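Endoglucanase(Endo-1,4-beta-glucanase)protein (Pseudomonas stutzeri, PDB 6R2J) probably hydrolyses internal beta-1,4-glucosidic bonds of cellulose, as a family 5 glycoside hydrolase, and binds cellobiose. Local coordinates at residues H26-K31 and P58-R63. Numbering follows the deposited sequence.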
loop_
_atom_site.group_PDB
_atom_site.type_symbol
_atom_site.label_atom_id
_atom_site.label_comp_id
_atom_site.label_asym_id
_atom_site.label_seq_id
_atom_site.Cartn_x
_atom_site.Cartn_y
_atom_site.Cartn_z
ATOM N N HIS A 26 -8.051 -2.461 -16.880
ATOM C CA HIS A 26 -9.157 -2.857 -17.759
ATOM C C HIS A 26 -8.728 -3.861 -18.825
ATOM O O HIS A 26 -9.570 -4.557 -19.407
ATOM C CB HIS A 26 -9.796 -1.593 -18.336
ATOM C CG HIS A 26 -10.410 -0.699 -17.283
ATOM N ND1 HIS A 26 -10.953 0.539 -17.572
ATOM C CD2 HIS A 26 -10.548 -0.860 -15.940
ATOM C CE1 HIS A 26 -11.393 1.101 -16.459
ATOM N NE2 HIS A 26 -11.161 0.274 -15.453
ATOM N N ILE A 27 -7.428 -3.944 -19.088
ATOM C CA ILE A 27 -6.872 -4.918 -20.017
ATOM C C ILE A 27 -6.478 -6.139 -19.188
ATOM O O ILE A 27 -5.426 -6.158 -18.528
ATOM C CB ILE A 27 -5.707 -4.339 -20.837
ATOM C CG1 ILE A 27 -6.150 -3.023 -21.496
ATOM C CG2 ILE A 27 -5.225 -5.351 -21.918
ATOM C CD1 ILE A 27 -5.077 -2.306 -22.264
ATOM N N THR A 28 -7.339 -7.173 -19.211
ATOM C CA THR A 28 -7.011 -8.431 -18.563
ATOM C C THR A 28 -7.119 -9.586 -19.546
ATOM O O THR A 28 -8.056 -9.637 -20.352
ATOM C CB THR A 28 -7.913 -8.705 -17.365
ATOM O OG1 THR A 28 -9.283 -8.790 -17.789
ATOM C CG2 THR A 28 -7.729 -7.577 -16.361
ATOM N N PRO A 29 -6.196 -10.541 -19.479
ATOM C CA PRO A 29 -5.063 -10.516 -18.539
ATOM C C PRO A 29 -3.997 -9.500 -18.972
ATOM O O PRO A 29 -3.155 -9.052 -18.158
ATOM C CB PRO A 29 -4.538 -11.949 -18.565
ATOM C CG PRO A 29 -5.070 -12.532 -19.840
ATOM C CD PRO A 29 -6.342 -11.825 -20.178
ATOM N N GLY A 30 -4.058 -9.105 -20.240
ATOM C CA GLY A 30 -2.992 -8.292 -20.778
ATOM C C GLY A 30 -1.681 -9.066 -20.848
ATOM O O GLY A 30 -1.592 -10.249 -20.497
ATOM N N LYS A 31 -0.630 -8.378 -21.305
ATOM C CA LYS A 31 0.684 -8.983 -21.405
ATOM C C LYS A 31 1.711 -8.232 -20.558
ATOM O O LYS A 31 1.787 -7.004 -20.601
ATOM C CB LYS A 31 1.166 -8.991 -22.857
ATOM C CG LYS A 31 0.391 -9.910 -23.766
ATOM C CD LYS A 31 0.969 -9.880 -25.158
ATOM C CE LYS A 31 1.127 -8.501 -25.755
ATOM N NZ LYS A 31 1.871 -8.525 -27.074
ATOM N N PRO A 58 1.652 -3.223 -5.716
ATOM C CA PRO A 58 0.335 -3.588 -6.271
ATOM C C PRO A 58 0.401 -4.660 -7.370
ATOM O O PRO A 58 1.297 -4.674 -8.226
ATOM C CB PRO A 58 -0.217 -2.256 -6.817
ATOM C CG PRO A 58 0.607 -1.169 -6.139
ATOM C CD PRO A 58 1.970 -1.784 -5.905
ATOM N N PHE A 59 -0.591 -5.550 -7.338
ATOM C CA PHE A 59 -0.888 -6.518 -8.375
ATOM C C PHE A 59 -2.412 -6.594 -8.422
ATOM O O PHE A 59 -3.120 -6.064 -7.536
ATOM C CB PHE A 59 -0.176 -7.828 -8.056
ATOM C CG PHE A 59 -0.800 -8.567 -6.925
ATOM C CD1 PHE A 59 -0.509 -8.220 -5.623
ATOM C CD2 PHE A 59 -1.762 -9.553 -7.168
ATOM C CE1 PHE A 59 -1.118 -8.881 -4.567
ATOM C CE2 PHE A 59 -2.386 -10.204 -6.141
ATOM C CZ PHE A 59 -2.052 -9.892 -4.832
ATOM N N ILE A 60 -2.944 -7.243 -9.462
ATOM C CA ILE A 60 -4.388 -7.429 -9.532
ATOM C C ILE A 60 -4.767 -8.905 -9.502
ATOM O O ILE A 60 -4.066 -9.777 -10.028
ATOM C CB ILE A 60 -5.086 -6.652 -10.676
ATOM C CG1 ILE A 60 -4.580 -7.111 -12.047
ATOM C CG2 ILE A 60 -4.894 -5.110 -10.453
ATOM C CD1 ILE A 60 -5.331 -6.466 -13.199
ATOM N N TRP A 61 -5.905 -9.169 -8.882
ATOM C CA TRP A 61 -6.423 -10.530 -8.782
ATOM C C TRP A 61 -6.616 -11.158 -10.170
ATOM O O TRP A 61 -6.265 -12.327 -10.389
ATOM C CB TRP A 61 -7.701 -10.473 -7.928
ATOM C CG TRP A 61 -8.402 -11.739 -7.668
ATOM C CD1 TRP A 61 -8.054 -13.009 -8.079
ATOM C CD2 TRP A 61 -9.630 -11.867 -6.945
ATOM N NE1 TRP A 61 -9.009 -13.905 -7.666
ATOM C CE2 TRP A 61 -9.978 -13.237 -6.956
ATOM C CE3 TRP A 61 -10.474 -10.950 -6.290
ATOM C CZ2 TRP A 61 -11.120 -13.712 -6.334
ATOM C CZ3 TRP A 61 -11.618 -11.426 -5.697
ATOM C CH2 TRP A 61 -11.940 -12.799 -5.733
ATOM N N GLU A 62 -7.086 -10.361 -11.139
ATOM C CA GLU A 62 -7.396 -10.872 -12.469
ATOM C C GLU A 62 -6.172 -11.440 -13.179
ATOM O O GLU A 62 -6.319 -12.257 -14.089
ATOM C CB GLU A 62 -8.026 -9.748 -13.295
ATOM C CG GLU A 62 -9.433 -9.350 -12.835
ATOM C CD GLU A 62 -9.451 -8.245 -11.762
ATOM O OE1 GLU A 62 -8.382 -7.904 -11.223
ATOM O OE2 GLU A 62 -10.549 -7.725 -11.444
ATOM N N ARG A 63 -4.973 -11.034 -12.801
ATOM C CA ARG A 63 -3.776 -11.563 -13.429
ATOM C C ARG A 63 -3.210 -12.767 -12.689
ATOM O O ARG A 63 -2.447 -13.522 -13.301
ATOM C CB ARG A 63 -2.741 -10.433 -13.626
ATOM C CG ARG A 63 -3.154 -9.437 -14.704
ATOM C CD ARG A 63 -2.278 -8.188 -14.791
ATOM N NE ARG A 63 -2.768 -7.328 -15.884
ATOM C CZ ARG A 63 -2.787 -5.992 -15.893
ATOM N NH1 ARG A 63 -2.317 -5.300 -14.879
ATOM N NH2 ARG A 63 -3.264 -5.338 -16.953
#
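Arg63 reaches across to the loop 26-31 and donates hydrogen bonds to two of its backbone carbonyls. Here the loop after strand 14-18 meets the end of strand 54-59 and the short helix that follows it, at the C-terminal end of the second strand of a TIM barrel, the fold of family 5 glycoside hydrolases. Arg63 NE gives its hydrogen to Pro29 O at 2.9 Å, with the oxygen near the guanidinium plane. The N-H...O angle of this bond is 157°. Arg63 NH2 is 2.8 Å from Ile27 O, which is tilted out of that plane. This second bond is more bent, at 134°. The chain is extended from CG to NE, which carries NE as far as the loop. NH1 donates hydrogen bonds to Phe23 O and Ala21 O, so the group ties down several carbonyls of one loop. Ile60 CD1 lies over one face of the guanidinium, offset toward its rim. An alanine in place of Arg63 would probably leave the carbonyls of Ile27, Pro29, Phe23 and Ala21 without these donors and the loop freer to move.

Beside this polar grip is a small apolar contact. Thr28 CG2 meets Glu62 CB at 3.8 Å and Ile60 CD1 at 4.1 Å. The carboxylate of Glu62 turns away from the loop, its chain bent at chi2 (89°). Its OE2 accepts a hydrogen bond from His105 N and its OE1 one from Asn100 ND2. At the turn 60-63, Arg63 N donates a hydrogen bond to Ile60 O, 3.2 Å away.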